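Local coordinates for DNA repair protein XRCC1 (Mus musculus, PDB 3PC6) that acts as a scaffold that assembles DNA single-strand break repair complexes and binds poly-ADP-ribose chains, at residues 47-52 with 69-74. Numbering follows the deposited sequence.
Sequences QFVITA and LAFVRP
Val49 and Phe71 lie side by side and point the same way: CB of Val49 is 3.6 Å from CD2 of Phe71, its CG1 is nearest CD2 and its CG2 nearest CE2. CG2, held anti to the carbonyl carbon beside the backbone N, also reaches CD2 of Leu69 at 4.0 Å. Helix 59-65 packs on this face through Phe59 and Leu63. Phe48, Ile50, Ala70 and Val72 turn to the opposite face. There CD2 of Phe48 lies 3.9 Å from CB of Ala70, while CG2 of Val72 comes to the edge of the Phe48 ring. CD1 of Ile50 meets CB of Val72 and its CG2 meets CA and CB of Pro74; Trp76 and Ile77 of helix 75-83 pack on Ile50. The two strands are neighbours in the parallel sheet of the second BRCT domain of XRCC1, joined through helix 59-65 as a beta-alpha-beta crossover. Four backbone hydrogen bonds tie the segments: Ala70 N to Gln47 O, Val49 N to Ala70 O (2.8 Å), Val72 N to Val49 O and Thr51 N to Val72 O. Beyond Val72 the pairing passes to a side chain. The bend of Arg73 at chi2 (-57°) turns CD back to Thr51 O (3.3 Å). Its NH1 bonds that oxygen at 2.8 Å; the oxygen sits in the guanidinium plane, but the donor stands 54° out of the carbonyl plane. NH1 also bonds Gln53 O, so an alanine here would probably leave both carbonyls without this donor and lose the side-chain link between 69-74 and the 51-53 backbone. CD of Pro74 packs 3.3 Å from the same Thr51 O.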
# COMPACT_ATOMS: atom_id res chain seq x y z
N GLN B 47 -9.30 -10.25 -9.15
CA GLN B 47 -9.97 -11.42 -8.63
C GLN B 47 -11.03 -11.07 -7.57
O GLN B 47 -12.06 -11.75 -7.48
CB GLN B 47 -8.95 -12.41 -8.08
CG GLN B 47 -7.94 -12.86 -9.14
CD GLN B 47 -6.73 -13.56 -8.55
OE1 GLN B 47 -6.25 -13.19 -7.49
NE2 GLN B 47 -6.23 -14.58 -9.25
N PHE B 48 -10.76 -10.03 -6.78
CA PHE B 48 -11.65 -9.61 -5.70
C PHE B 48 -12.00 -8.13 -5.81
O PHE B 48 -11.12 -7.28 -5.82
CB PHE B 48 -11.03 -9.88 -4.33
CG PHE B 48 -10.67 -11.31 -4.12
CD1 PHE B 48 -9.39 -11.76 -4.39
CD2 PHE B 48 -11.65 -12.23 -3.74
CE1 PHE B 48 -9.07 -13.11 -4.24
CE2 PHE B 48 -11.33 -13.59 -3.59
CZ PHE B 48 -10.04 -14.02 -3.85
N VAL B 49 -13.29 -7.85 -5.90
CA VAL B 49 -13.82 -6.49 -5.87
C VAL B 49 -14.35 -6.23 -4.46
O VAL B 49 -15.30 -6.89 -4.02
CB VAL B 49 -14.94 -6.33 -6.91
CG1 VAL B 49 -15.59 -4.95 -6.82
CG2 VAL B 49 -14.39 -6.60 -8.31
N ILE B 50 -13.72 -5.31 -3.75
CA ILE B 50 -14.12 -4.98 -2.38
C ILE B 50 -15.03 -3.77 -2.40
O ILE B 50 -14.67 -2.74 -2.96
CB ILE B 50 -12.90 -4.66 -1.49
CG1 ILE B 50 -11.84 -5.76 -1.60
CG2 ILE B 50 -13.35 -4.42 -0.05
CD1 ILE B 50 -12.31 -7.18 -1.22
N THR B 51 -16.22 -3.91 -1.83
CA THR B 51 -17.21 -2.84 -1.87
C THR B 51 -18.04 -2.74 -0.59
O THR B 51 -18.48 -3.75 -0.05
CB THR B 51 -18.17 -3.01 -3.07
OG1 THR B 51 -19.24 -2.06 -2.98
CG2 THR B 51 -18.76 -4.42 -3.12
N ALA B 52 -18.25 -1.51 -0.12
CA ALA B 52 -19.15 -1.27 1.01
C ALA B 52 -20.55 -0.82 0.55
O ALA B 52 -21.44 -0.56 1.37
CB ALA B 52 -18.53 -0.21 1.94
N LEU B 69 -14.55 -13.22 -11.15
CA LEU B 69 -14.63 -12.17 -10.14
C LEU B 69 -15.43 -12.59 -8.91
O LEU B 69 -16.46 -13.26 -9.03
CB LEU B 69 -15.28 -10.91 -10.73
CG LEU B 69 -14.46 -10.00 -11.62
CD1 LEU B 69 -15.35 -8.87 -12.14
CD2 LEU B 69 -13.27 -9.44 -10.84
N ALA B 70 -14.95 -12.19 -7.75
CA ALA B 70 -15.69 -12.34 -6.50
C ALA B 70 -15.91 -10.95 -5.91
O ALA B 70 -14.98 -10.14 -5.87
CB ALA B 70 -14.93 -13.19 -5.53
N PHE B 71 -17.12 -10.70 -5.43
CA PHE B 71 -17.46 -9.41 -4.82
C PHE B 71 -17.60 -9.60 -3.32
O PHE B 71 -18.32 -10.50 -2.87
CB PHE B 71 -18.75 -8.88 -5.44
CG PHE B 71 -18.66 -8.73 -6.94
CD1 PHE B 71 -18.89 -9.81 -7.77
CD2 PHE B 71 -18.28 -7.52 -7.51
CE1 PHE B 71 -18.78 -9.68 -9.15
CE2 PHE B 71 -18.16 -7.39 -8.88
CZ PHE B 71 -18.41 -8.47 -9.70
N VAL B 72 -16.90 -8.78 -2.54
CA VAL B 72 -16.75 -9.03 -1.10
C VAL B 72 -16.81 -7.75 -0.27
O VAL B 72 -16.36 -6.70 -0.72
CB VAL B 72 -15.40 -9.69 -0.81
CG1 VAL B 72 -15.41 -10.33 0.59
CG2 VAL B 72 -15.05 -10.70 -1.87
N ARG B 73 -17.34 -7.86 0.95
CA ARG B 73 -17.37 -6.76 1.92
C ARG B 73 -15.99 -6.50 2.55
O ARG B 73 -15.22 -7.43 2.76
CB ARG B 73 -18.39 -7.06 3.03
CG ARG B 73 -19.86 -7.10 2.54
CD ARG B 73 -20.21 -5.79 1.86
NE ARG B 73 -21.63 -5.69 1.51
CZ ARG B 73 -22.11 -4.82 0.63
NH1 ARG B 73 -21.28 -3.98 0.01
NH2 ARG B 73 -23.41 -4.80 0.35
N PRO B 74 -15.69 -5.24 2.88
CA PRO B 74 -14.39 -4.96 3.50
C PRO B 74 -14.16 -5.71 4.83
O PRO B 74 -13.01 -5.94 5.20
CB PRO B 74 -14.39 -3.44 3.70
CG PRO B 74 -15.80 -2.98 3.46
CD PRO B 74 -16.47 -4.02 2.59